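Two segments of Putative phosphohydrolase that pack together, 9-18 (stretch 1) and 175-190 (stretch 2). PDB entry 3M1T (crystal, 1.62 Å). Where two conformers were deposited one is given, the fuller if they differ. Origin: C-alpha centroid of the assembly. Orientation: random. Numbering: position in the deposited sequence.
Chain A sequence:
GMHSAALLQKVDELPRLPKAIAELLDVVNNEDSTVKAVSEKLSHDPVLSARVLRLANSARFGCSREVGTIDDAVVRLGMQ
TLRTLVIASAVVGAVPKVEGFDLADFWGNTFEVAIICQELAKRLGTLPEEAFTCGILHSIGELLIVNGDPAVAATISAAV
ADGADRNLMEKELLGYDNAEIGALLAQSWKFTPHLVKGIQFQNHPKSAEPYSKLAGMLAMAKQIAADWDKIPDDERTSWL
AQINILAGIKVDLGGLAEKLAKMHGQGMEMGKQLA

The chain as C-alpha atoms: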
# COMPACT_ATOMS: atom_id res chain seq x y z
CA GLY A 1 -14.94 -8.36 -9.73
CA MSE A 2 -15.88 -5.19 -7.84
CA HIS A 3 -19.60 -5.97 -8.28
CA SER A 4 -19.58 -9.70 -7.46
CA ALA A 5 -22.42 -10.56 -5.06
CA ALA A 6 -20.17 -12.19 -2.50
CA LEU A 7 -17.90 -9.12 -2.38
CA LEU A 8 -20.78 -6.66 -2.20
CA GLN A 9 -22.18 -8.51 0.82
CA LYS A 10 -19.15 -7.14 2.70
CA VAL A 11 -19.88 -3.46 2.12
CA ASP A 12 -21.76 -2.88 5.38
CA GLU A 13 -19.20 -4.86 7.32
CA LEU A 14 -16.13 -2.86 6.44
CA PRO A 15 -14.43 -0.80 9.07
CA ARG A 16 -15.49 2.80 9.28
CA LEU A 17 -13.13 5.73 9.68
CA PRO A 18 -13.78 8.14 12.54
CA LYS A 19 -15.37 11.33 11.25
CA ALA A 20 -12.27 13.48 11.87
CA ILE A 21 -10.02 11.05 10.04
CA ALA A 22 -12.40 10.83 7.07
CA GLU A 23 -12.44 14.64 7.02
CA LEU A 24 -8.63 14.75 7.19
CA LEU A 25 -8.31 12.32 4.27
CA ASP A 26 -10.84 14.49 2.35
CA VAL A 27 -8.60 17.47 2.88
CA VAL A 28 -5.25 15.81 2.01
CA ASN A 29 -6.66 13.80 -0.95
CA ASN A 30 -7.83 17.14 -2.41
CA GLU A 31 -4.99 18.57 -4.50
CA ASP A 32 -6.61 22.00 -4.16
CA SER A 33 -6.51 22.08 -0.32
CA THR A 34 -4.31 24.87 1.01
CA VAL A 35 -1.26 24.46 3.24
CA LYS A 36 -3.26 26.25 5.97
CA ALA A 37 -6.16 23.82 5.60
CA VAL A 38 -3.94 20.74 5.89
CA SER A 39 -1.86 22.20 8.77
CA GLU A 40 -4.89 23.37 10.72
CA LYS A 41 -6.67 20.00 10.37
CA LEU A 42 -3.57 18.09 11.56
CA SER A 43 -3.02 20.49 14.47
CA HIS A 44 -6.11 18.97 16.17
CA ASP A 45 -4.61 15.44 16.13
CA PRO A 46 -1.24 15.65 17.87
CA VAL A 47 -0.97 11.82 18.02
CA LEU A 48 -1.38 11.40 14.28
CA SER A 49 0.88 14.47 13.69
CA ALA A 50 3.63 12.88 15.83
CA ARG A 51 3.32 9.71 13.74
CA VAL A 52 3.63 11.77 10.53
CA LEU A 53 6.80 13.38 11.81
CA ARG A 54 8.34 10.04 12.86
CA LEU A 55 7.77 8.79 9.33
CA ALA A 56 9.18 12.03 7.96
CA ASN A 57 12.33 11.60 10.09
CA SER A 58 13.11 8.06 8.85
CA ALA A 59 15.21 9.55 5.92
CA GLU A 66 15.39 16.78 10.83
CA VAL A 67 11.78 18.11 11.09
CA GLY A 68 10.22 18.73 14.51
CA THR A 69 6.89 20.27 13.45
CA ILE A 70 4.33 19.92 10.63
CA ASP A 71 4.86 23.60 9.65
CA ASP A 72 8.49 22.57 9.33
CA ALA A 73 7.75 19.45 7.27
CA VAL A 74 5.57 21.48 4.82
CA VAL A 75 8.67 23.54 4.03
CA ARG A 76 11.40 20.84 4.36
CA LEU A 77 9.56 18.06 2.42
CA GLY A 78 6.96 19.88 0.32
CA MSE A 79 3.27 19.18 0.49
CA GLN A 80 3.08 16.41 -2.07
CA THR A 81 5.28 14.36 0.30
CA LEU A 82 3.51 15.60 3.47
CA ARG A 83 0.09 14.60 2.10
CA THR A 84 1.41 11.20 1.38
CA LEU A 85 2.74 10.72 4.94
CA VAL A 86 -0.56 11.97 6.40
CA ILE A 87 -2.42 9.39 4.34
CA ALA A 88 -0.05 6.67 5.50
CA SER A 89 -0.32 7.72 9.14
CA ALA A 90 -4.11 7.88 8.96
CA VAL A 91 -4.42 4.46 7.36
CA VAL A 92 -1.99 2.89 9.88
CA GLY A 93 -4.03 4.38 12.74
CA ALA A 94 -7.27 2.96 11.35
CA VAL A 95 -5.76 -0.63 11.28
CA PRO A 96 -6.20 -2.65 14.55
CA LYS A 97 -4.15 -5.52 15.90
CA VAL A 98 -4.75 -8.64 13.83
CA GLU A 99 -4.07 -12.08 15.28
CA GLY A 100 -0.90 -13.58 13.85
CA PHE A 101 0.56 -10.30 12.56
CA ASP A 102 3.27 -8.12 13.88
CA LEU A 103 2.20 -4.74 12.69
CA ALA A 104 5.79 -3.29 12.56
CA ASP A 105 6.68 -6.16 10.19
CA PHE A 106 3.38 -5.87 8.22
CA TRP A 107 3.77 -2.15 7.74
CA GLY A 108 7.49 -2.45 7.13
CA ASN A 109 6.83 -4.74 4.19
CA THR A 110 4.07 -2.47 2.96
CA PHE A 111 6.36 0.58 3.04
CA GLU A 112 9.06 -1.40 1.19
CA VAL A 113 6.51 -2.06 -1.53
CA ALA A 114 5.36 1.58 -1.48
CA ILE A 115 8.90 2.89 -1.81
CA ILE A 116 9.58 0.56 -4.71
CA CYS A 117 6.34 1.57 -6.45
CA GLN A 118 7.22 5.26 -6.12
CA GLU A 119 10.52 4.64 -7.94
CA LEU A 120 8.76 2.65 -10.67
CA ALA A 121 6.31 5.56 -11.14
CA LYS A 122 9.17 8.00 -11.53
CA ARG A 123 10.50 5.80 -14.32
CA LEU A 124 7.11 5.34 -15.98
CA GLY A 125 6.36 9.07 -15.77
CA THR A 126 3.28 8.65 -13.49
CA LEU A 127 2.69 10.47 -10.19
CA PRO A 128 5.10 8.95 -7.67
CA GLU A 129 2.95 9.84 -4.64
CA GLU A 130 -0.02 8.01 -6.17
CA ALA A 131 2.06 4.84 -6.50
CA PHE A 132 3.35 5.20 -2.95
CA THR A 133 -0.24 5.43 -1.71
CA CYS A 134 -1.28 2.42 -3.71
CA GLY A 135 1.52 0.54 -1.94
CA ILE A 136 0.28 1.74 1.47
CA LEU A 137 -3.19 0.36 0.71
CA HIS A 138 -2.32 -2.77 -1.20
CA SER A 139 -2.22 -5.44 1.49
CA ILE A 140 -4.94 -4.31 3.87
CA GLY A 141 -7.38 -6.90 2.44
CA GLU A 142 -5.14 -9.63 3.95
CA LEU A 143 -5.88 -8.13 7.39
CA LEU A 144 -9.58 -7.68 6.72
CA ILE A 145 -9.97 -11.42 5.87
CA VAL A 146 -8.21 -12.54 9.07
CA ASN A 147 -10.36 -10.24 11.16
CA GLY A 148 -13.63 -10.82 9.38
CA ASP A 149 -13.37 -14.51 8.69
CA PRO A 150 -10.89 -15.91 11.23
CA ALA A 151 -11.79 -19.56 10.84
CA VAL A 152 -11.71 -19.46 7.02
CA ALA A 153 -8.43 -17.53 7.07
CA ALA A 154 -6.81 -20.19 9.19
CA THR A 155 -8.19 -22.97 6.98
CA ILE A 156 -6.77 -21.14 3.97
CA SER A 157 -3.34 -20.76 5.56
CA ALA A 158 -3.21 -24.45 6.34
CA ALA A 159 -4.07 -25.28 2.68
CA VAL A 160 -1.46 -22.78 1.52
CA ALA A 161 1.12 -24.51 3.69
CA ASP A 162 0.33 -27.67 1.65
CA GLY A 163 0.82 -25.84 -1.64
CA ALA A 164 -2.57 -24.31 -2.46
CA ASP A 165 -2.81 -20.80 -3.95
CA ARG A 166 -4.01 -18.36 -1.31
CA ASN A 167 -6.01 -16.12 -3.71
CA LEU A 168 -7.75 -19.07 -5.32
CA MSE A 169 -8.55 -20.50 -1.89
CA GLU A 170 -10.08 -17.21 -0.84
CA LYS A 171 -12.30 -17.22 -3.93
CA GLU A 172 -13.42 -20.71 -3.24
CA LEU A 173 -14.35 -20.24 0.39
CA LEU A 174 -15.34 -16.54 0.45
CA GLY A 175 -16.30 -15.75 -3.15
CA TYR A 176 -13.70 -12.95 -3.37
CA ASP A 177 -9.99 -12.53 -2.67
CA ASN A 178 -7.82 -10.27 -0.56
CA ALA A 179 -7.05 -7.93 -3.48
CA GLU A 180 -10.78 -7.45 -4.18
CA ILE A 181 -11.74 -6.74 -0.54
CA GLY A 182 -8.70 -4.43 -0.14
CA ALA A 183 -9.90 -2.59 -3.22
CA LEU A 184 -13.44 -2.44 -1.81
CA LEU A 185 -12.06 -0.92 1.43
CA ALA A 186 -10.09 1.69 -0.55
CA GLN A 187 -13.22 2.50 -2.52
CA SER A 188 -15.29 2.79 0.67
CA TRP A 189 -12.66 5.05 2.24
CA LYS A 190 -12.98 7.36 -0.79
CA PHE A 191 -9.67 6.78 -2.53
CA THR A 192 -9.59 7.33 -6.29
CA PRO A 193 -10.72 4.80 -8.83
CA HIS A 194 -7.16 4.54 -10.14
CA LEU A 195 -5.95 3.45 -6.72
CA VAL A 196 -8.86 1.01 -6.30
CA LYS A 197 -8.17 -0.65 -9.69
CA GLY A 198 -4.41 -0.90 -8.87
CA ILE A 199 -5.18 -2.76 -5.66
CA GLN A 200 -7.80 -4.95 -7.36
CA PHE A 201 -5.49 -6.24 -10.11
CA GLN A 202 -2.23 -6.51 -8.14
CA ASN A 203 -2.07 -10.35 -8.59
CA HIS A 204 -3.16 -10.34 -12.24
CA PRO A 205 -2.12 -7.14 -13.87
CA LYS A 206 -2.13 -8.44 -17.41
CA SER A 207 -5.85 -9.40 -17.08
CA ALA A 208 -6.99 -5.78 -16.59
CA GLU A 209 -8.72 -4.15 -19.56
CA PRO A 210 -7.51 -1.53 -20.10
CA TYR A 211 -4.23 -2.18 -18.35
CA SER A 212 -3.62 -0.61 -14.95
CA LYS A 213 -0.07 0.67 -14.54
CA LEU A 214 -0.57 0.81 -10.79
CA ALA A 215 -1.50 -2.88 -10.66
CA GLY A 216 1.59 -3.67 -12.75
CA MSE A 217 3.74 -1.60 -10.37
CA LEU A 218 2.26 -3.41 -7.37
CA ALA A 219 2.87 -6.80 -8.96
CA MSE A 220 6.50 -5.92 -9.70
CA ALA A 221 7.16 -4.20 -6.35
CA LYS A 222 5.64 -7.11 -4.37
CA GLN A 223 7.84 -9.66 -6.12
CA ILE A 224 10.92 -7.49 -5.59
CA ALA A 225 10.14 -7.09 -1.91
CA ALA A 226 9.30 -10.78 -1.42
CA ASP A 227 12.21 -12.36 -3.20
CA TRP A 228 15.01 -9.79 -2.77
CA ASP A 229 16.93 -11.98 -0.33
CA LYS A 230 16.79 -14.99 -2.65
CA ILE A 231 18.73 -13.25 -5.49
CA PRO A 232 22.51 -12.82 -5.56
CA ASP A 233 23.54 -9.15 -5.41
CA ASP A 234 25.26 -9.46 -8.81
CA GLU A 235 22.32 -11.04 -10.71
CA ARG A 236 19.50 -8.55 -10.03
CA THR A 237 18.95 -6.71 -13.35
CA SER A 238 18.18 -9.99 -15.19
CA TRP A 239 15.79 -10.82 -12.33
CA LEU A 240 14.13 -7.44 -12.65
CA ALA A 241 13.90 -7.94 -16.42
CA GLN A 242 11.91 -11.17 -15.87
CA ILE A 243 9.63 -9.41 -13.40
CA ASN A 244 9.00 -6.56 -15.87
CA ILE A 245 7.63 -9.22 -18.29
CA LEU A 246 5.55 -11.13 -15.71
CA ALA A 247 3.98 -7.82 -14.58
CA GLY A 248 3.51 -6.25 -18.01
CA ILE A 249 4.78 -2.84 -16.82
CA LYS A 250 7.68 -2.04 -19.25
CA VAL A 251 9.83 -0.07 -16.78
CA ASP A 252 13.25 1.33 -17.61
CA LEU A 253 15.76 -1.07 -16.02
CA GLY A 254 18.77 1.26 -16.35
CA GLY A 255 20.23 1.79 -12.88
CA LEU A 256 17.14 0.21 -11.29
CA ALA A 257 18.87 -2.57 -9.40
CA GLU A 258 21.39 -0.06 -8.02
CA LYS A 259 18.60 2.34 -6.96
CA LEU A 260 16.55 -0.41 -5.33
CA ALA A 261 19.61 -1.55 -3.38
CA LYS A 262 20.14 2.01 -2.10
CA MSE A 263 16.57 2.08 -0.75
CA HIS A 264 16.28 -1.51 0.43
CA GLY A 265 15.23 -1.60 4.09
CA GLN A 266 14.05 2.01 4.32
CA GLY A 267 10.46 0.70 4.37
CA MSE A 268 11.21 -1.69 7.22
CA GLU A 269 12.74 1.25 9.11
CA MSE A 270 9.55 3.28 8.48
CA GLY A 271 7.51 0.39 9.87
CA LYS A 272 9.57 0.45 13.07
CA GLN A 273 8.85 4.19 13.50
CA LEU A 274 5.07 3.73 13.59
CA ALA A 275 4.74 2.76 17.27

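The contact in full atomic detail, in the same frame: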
# COMPACT_ATOMS: atom_id res chain seq x y z
N GLN A 9 -21.62 -8.21 -0.47
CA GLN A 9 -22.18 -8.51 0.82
C GLN A 9 -21.31 -8.02 1.97
O GLN A 9 -21.76 -8.04 3.12
CB GLN A 9 -22.44 -10.02 0.94
CG GLN A 9 -23.14 -10.60 -0.25
CD GLN A 9 -24.40 -9.86 -0.58
OE1 GLN A 9 -25.28 -9.78 0.27
NE2 GLN A 9 -24.50 -9.28 -1.81
N LYS A 10 -20.06 -7.66 1.69
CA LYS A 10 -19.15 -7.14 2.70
C LYS A 10 -19.23 -5.65 2.95
O LYS A 10 -18.64 -5.15 3.92
CB LYS A 10 -17.68 -7.46 2.36
CG LYS A 10 -17.38 -8.93 2.12
CD LYS A 10 -17.51 -9.70 3.44
CE LYS A 10 -18.77 -10.46 3.54
NZ LYS A 10 -18.78 -11.16 4.94
N VAL A 11 -19.96 -4.93 2.11
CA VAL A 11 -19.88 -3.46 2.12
C VAL A 11 -20.28 -2.83 3.45
O VAL A 11 -19.65 -1.84 3.89
CB VAL A 11 -20.68 -2.81 0.96
CG1 VAL A 11 -20.18 -3.32 -0.37
CG2 VAL A 11 -22.19 -3.00 1.13
N ASP A 12 -21.30 -3.39 4.10
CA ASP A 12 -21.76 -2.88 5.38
C ASP A 12 -21.04 -3.48 6.57
O ASP A 12 -21.33 -3.16 7.71
CB ASP A 12 -23.28 -3.00 5.50
CG ASP A 12 -23.76 -4.43 5.51
OD1 ASP A 12 -22.94 -5.36 5.38
OD2 ASP A 12 -25.00 -4.61 5.62
N GLU A 13 -20.04 -4.30 6.28
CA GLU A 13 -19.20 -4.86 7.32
C GLU A 13 -17.84 -4.21 7.43
O GLU A 13 -17.11 -4.46 8.38
CB GLU A 13 -19.06 -6.36 7.07
CG GLU A 13 -20.40 -7.05 7.25
CD GLU A 13 -20.37 -8.51 6.81
OE1 GLU A 13 -19.27 -9.07 6.67
OE2 GLU A 13 -21.46 -9.07 6.60
N LEU A 14 -17.46 -3.38 6.47
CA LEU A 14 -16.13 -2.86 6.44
C LEU A 14 -15.93 -1.89 7.60
O LEU A 14 -16.88 -1.21 8.01
CB LEU A 14 -15.88 -2.08 5.12
CG LEU A 14 -15.89 -2.91 3.85
CD1 LEU A 14 -15.86 -2.02 2.61
CD2 LEU A 14 -14.69 -3.86 3.80
N PRO A 15 -14.70 -1.76 8.04
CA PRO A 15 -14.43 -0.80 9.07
C PRO A 15 -14.67 0.61 8.61
O PRO A 15 -14.43 0.94 7.43
CB PRO A 15 -12.97 -1.01 9.36
CG PRO A 15 -12.43 -1.60 8.20
CD PRO A 15 -13.49 -2.50 7.67
N ARG A 16 -15.15 1.42 9.54
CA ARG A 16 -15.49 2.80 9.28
C ARG A 16 -14.44 3.69 9.89
O ARG A 16 -14.00 3.48 11.03
CB ARG A 16 -16.83 3.13 9.89
CG ARG A 16 -17.99 2.85 8.95
CD ARG A 16 -18.81 4.09 8.78
NE ARG A 16 -20.18 3.85 9.22
CZ ARG A 16 -21.04 4.82 9.54
NH1 ARG A 16 -20.68 6.10 9.49
NH2 ARG A 16 -22.27 4.49 9.95
N LEU A 17 -14.02 4.71 9.13
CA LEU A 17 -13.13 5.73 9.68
C LEU A 17 -13.89 6.64 10.63
O LEU A 17 -15.04 6.99 10.39
CB LEU A 17 -12.55 6.55 8.55
CG LEU A 17 -11.65 5.78 7.59
CD1 LEU A 17 -11.26 6.76 6.41
CD2 LEU A 17 -10.44 5.19 8.35
N PRO A 18 -13.21 7.07 11.70
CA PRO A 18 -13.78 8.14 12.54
C PRO A 18 -13.98 9.38 11.69
O PRO A 18 -13.19 9.63 10.76
CB PRO A 18 -12.68 8.37 13.57
CG PRO A 18 -11.87 7.15 13.61
CD PRO A 18 -11.90 6.62 12.19
N GLY A 175 -15.72 -16.31 -1.95
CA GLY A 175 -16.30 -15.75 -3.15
C GLY A 175 -15.60 -14.48 -3.62
O GLY A 175 -16.05 -13.84 -4.62
N TYR A 176 -14.53 -14.07 -2.95
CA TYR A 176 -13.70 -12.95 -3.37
C TYR A 176 -12.33 -13.18 -2.79
O TYR A 176 -12.18 -14.08 -1.92
CB TYR A 176 -14.32 -11.62 -2.84
CG TYR A 176 -14.49 -11.57 -1.36
CD1 TYR A 176 -13.41 -11.31 -0.54
CD2 TYR A 176 -15.68 -11.94 -0.74
CE1 TYR A 176 -13.56 -11.33 0.79
CE2 TYR A 176 -15.85 -11.93 0.64
CZ TYR A 176 -14.75 -11.66 1.40
OH TYR A 176 -14.90 -11.70 2.77
N ASP A 177 -11.33 -12.40 -3.23
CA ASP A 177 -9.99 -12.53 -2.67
C ASP A 177 -9.52 -11.26 -1.96
O ASP A 177 -10.25 -10.25 -1.86
CB ASP A 177 -8.95 -13.00 -3.66
CG ASP A 177 -8.71 -12.04 -4.80
OD1 ASP A 177 -8.84 -10.82 -4.63
OD2 ASP A 177 -8.39 -12.53 -5.93
N ASN A 178 -8.32 -11.37 -1.39
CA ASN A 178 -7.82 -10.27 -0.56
C ASN A 178 -7.57 -8.96 -1.35
O ASN A 178 -7.69 -7.86 -0.78
CB ASN A 178 -6.58 -10.71 0.21
CG ASN A 178 -5.40 -10.89 -0.67
OD1 ASN A 178 -4.68 -9.97 -0.90
ND2 ASN A 178 -5.19 -12.14 -1.21
N ALA A 179 -7.28 -9.08 -2.63
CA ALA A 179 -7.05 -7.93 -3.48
C ALA A 179 -8.39 -7.21 -3.70
O ALA A 179 -8.49 -5.96 -3.65
CB ALA A 179 -6.37 -8.29 -4.82
N GLU A 180 -9.45 -7.99 -3.93
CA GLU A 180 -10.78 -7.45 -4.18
C GLU A 180 -11.33 -6.74 -2.94
O GLU A 180 -11.88 -5.61 -3.02
CB GLU A 180 -11.72 -8.54 -4.62
CG GLU A 180 -11.43 -8.99 -6.02
CD GLU A 180 -12.32 -10.12 -6.46
OE1 GLU A 180 -12.76 -10.96 -5.63
OE2 GLU A 180 -12.59 -10.14 -7.68
N ILE A 181 -11.21 -7.36 -1.75
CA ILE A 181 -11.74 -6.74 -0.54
C ILE A 181 -10.87 -5.55 -0.12
O ILE A 181 -11.42 -4.56 0.37
CB ILE A 181 -12.03 -7.73 0.63
CG1 ILE A 181 -13.04 -7.09 1.58
CG2 ILE A 181 -10.73 -8.27 1.25
CD1 ILE A 181 -13.54 -8.07 2.68
N GLY A 182 -9.56 -5.59 -0.35
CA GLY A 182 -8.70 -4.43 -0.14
C GLY A 182 -9.09 -3.28 -1.06
O GLY A 182 -9.12 -2.10 -0.64
N ALA A 183 -9.43 -3.60 -2.29
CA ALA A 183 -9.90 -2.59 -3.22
C ALA A 183 -11.24 -1.99 -2.76
O ALA A 183 -11.47 -0.77 -2.84
CB ALA A 183 -10.04 -3.17 -4.65
N LEU A 184 -12.12 -2.88 -2.33
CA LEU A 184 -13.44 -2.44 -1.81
C LEU A 184 -13.28 -1.52 -0.64
O LEU A 184 -14.02 -0.52 -0.57
CB LEU A 184 -14.26 -3.66 -1.41
CG LEU A 184 -15.70 -3.39 -1.12
CD1 LEU A 184 -16.47 -3.12 -2.42
CD2 LEU A 184 -16.37 -4.53 -0.32
N LEU A 185 -12.35 -1.81 0.27
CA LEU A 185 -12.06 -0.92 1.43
C LEU A 185 -11.59 0.44 0.89
O LEU A 185 -12.07 1.49 1.36
CB LEU A 185 -11.00 -1.52 2.36
CG LEU A 185 -10.71 -0.70 3.61
CD1 LEU A 185 -11.98 -0.61 4.50
CD2 LEU A 185 -9.51 -1.20 4.35
N ALA A 186 -10.62 0.42 -0.00
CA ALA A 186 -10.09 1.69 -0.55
C ALA A 186 -11.20 2.48 -1.18
O ALA A 186 -11.24 3.71 -1.03
CB ALA A 186 -8.96 1.42 -1.54
N GLN A 187 -12.09 1.84 -1.90
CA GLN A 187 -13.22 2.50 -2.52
C GLN A 187 -14.13 3.10 -1.43
O GLN A 187 -14.56 4.28 -1.51
CB GLN A 187 -13.98 1.54 -3.38
CG GLN A 187 -15.07 2.18 -4.19
CD GLN A 187 -15.74 1.17 -5.06
OE1 GLN A 187 -16.51 0.34 -4.55
NE2 GLN A 187 -15.35 1.13 -6.35
N SER A 188 -14.42 2.31 -0.39
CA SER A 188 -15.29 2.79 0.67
C SER A 188 -14.71 3.98 1.42
O SER A 188 -15.45 4.87 1.91
CB SER A 188 -15.54 1.64 1.64
OG SER A 188 -16.37 1.96 2.75
N TRP A 189 -13.39 4.00 1.56
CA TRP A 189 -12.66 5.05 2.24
C TRP A 189 -12.34 6.24 1.31
O TRP A 189 -11.64 7.15 1.72
CB TRP A 189 -11.42 4.53 2.91
CG TRP A 189 -11.62 3.71 4.15
CD1 TRP A 189 -12.80 3.36 4.71
CD2 TRP A 189 -10.58 3.17 5.01
NE1 TRP A 189 -12.56 2.62 5.87
CE2 TRP A 189 -11.22 2.49 6.05
CE3 TRP A 189 -9.19 3.14 4.93
CZ2 TRP A 189 -10.50 1.83 7.06
CZ3 TRP A 189 -8.48 2.48 5.92
CH2 TRP A 189 -9.15 1.85 6.96
N LYS A 190 -12.91 6.22 0.14
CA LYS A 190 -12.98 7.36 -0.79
C LYS A 190 -11.64 7.70 -1.41
O LYS A 190 -11.36 8.87 -1.78
CB LYS A 190 -13.66 8.58 -0.11
CG LYS A 190 -15.01 8.22 0.55
CD LYS A 190 -15.79 9.47 1.07
CE LYS A 190 -17.03 9.06 1.84
NZ LYS A 190 -17.74 10.27 2.30
O HOH W 1 -16.79 -13.15 3.98
O HOH W 2 -18.70 0.48 2.66
O HOH W 3 -15.94 2.26 5.48

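Stretch 1 is mostly loop and lies along one side of the helix 178-188. The register runs in the same order on both, from Lys10 beside Ile181 to Leu17 beside Trp189. Together they bury 554 Å².

Apolar packing makes up most of the contact. Leu14 points toward the helix and touches four of its residues, Ile181, Leu184, Leu185 and Ser188. Its CD1 lies 3.9 Å from Leu184 CD2 and 3.8 Å from Ser188 CB, and its CD2 is 4.3 Å from Ile181 CG1. A branched side chain suits this place because its two methyls reach different turns of the helix. Val11 CG1 adds a contact to Leu184 CD2 at 4.0 Å, nearer the solvent. Pro15 CG meets Leu185 CD1 at 3.9 Å. The aliphatic part of Lys10 also packs here, with CG 4.0 Å from Ile181 CD1.

Trp189, just past the helix, has the largest covered area. Leu17 CD2 sits over one face of its ring, 3.6 Å from the centroid of the six-membered ring and 14° off the normal, a CH-pi contact.

One direct hydrogen bond crosses the interface. Trp189 NE1 donates to Pro15 O at 3.0 Å, with an angle of 161°. The indole thus offers its face to a methyl and its polar edge to a carbonyl.

Three waters bridge the stretches. Water 1 accepts from Lys10 NZ (3.0 Å) and bonds Tyr176 OH (2.7 Å). Waters 2 and 3 donate to Val11 O and Pro15 O, and each is 2.8 Å from Ser188 OG. The small hydroxyl of Ser188 therefore serves two waters while its CB packs on Leu14.

Other bonds lie within each stretch. Lys10 NZ forms a salt bridge with Glu13 OE1 at 2.8 Å. Asp177 caps the helix: its OD1 accepts from Glu180 N at 3.0 Å and, weakly, from Ala179 N at 3.1 Å.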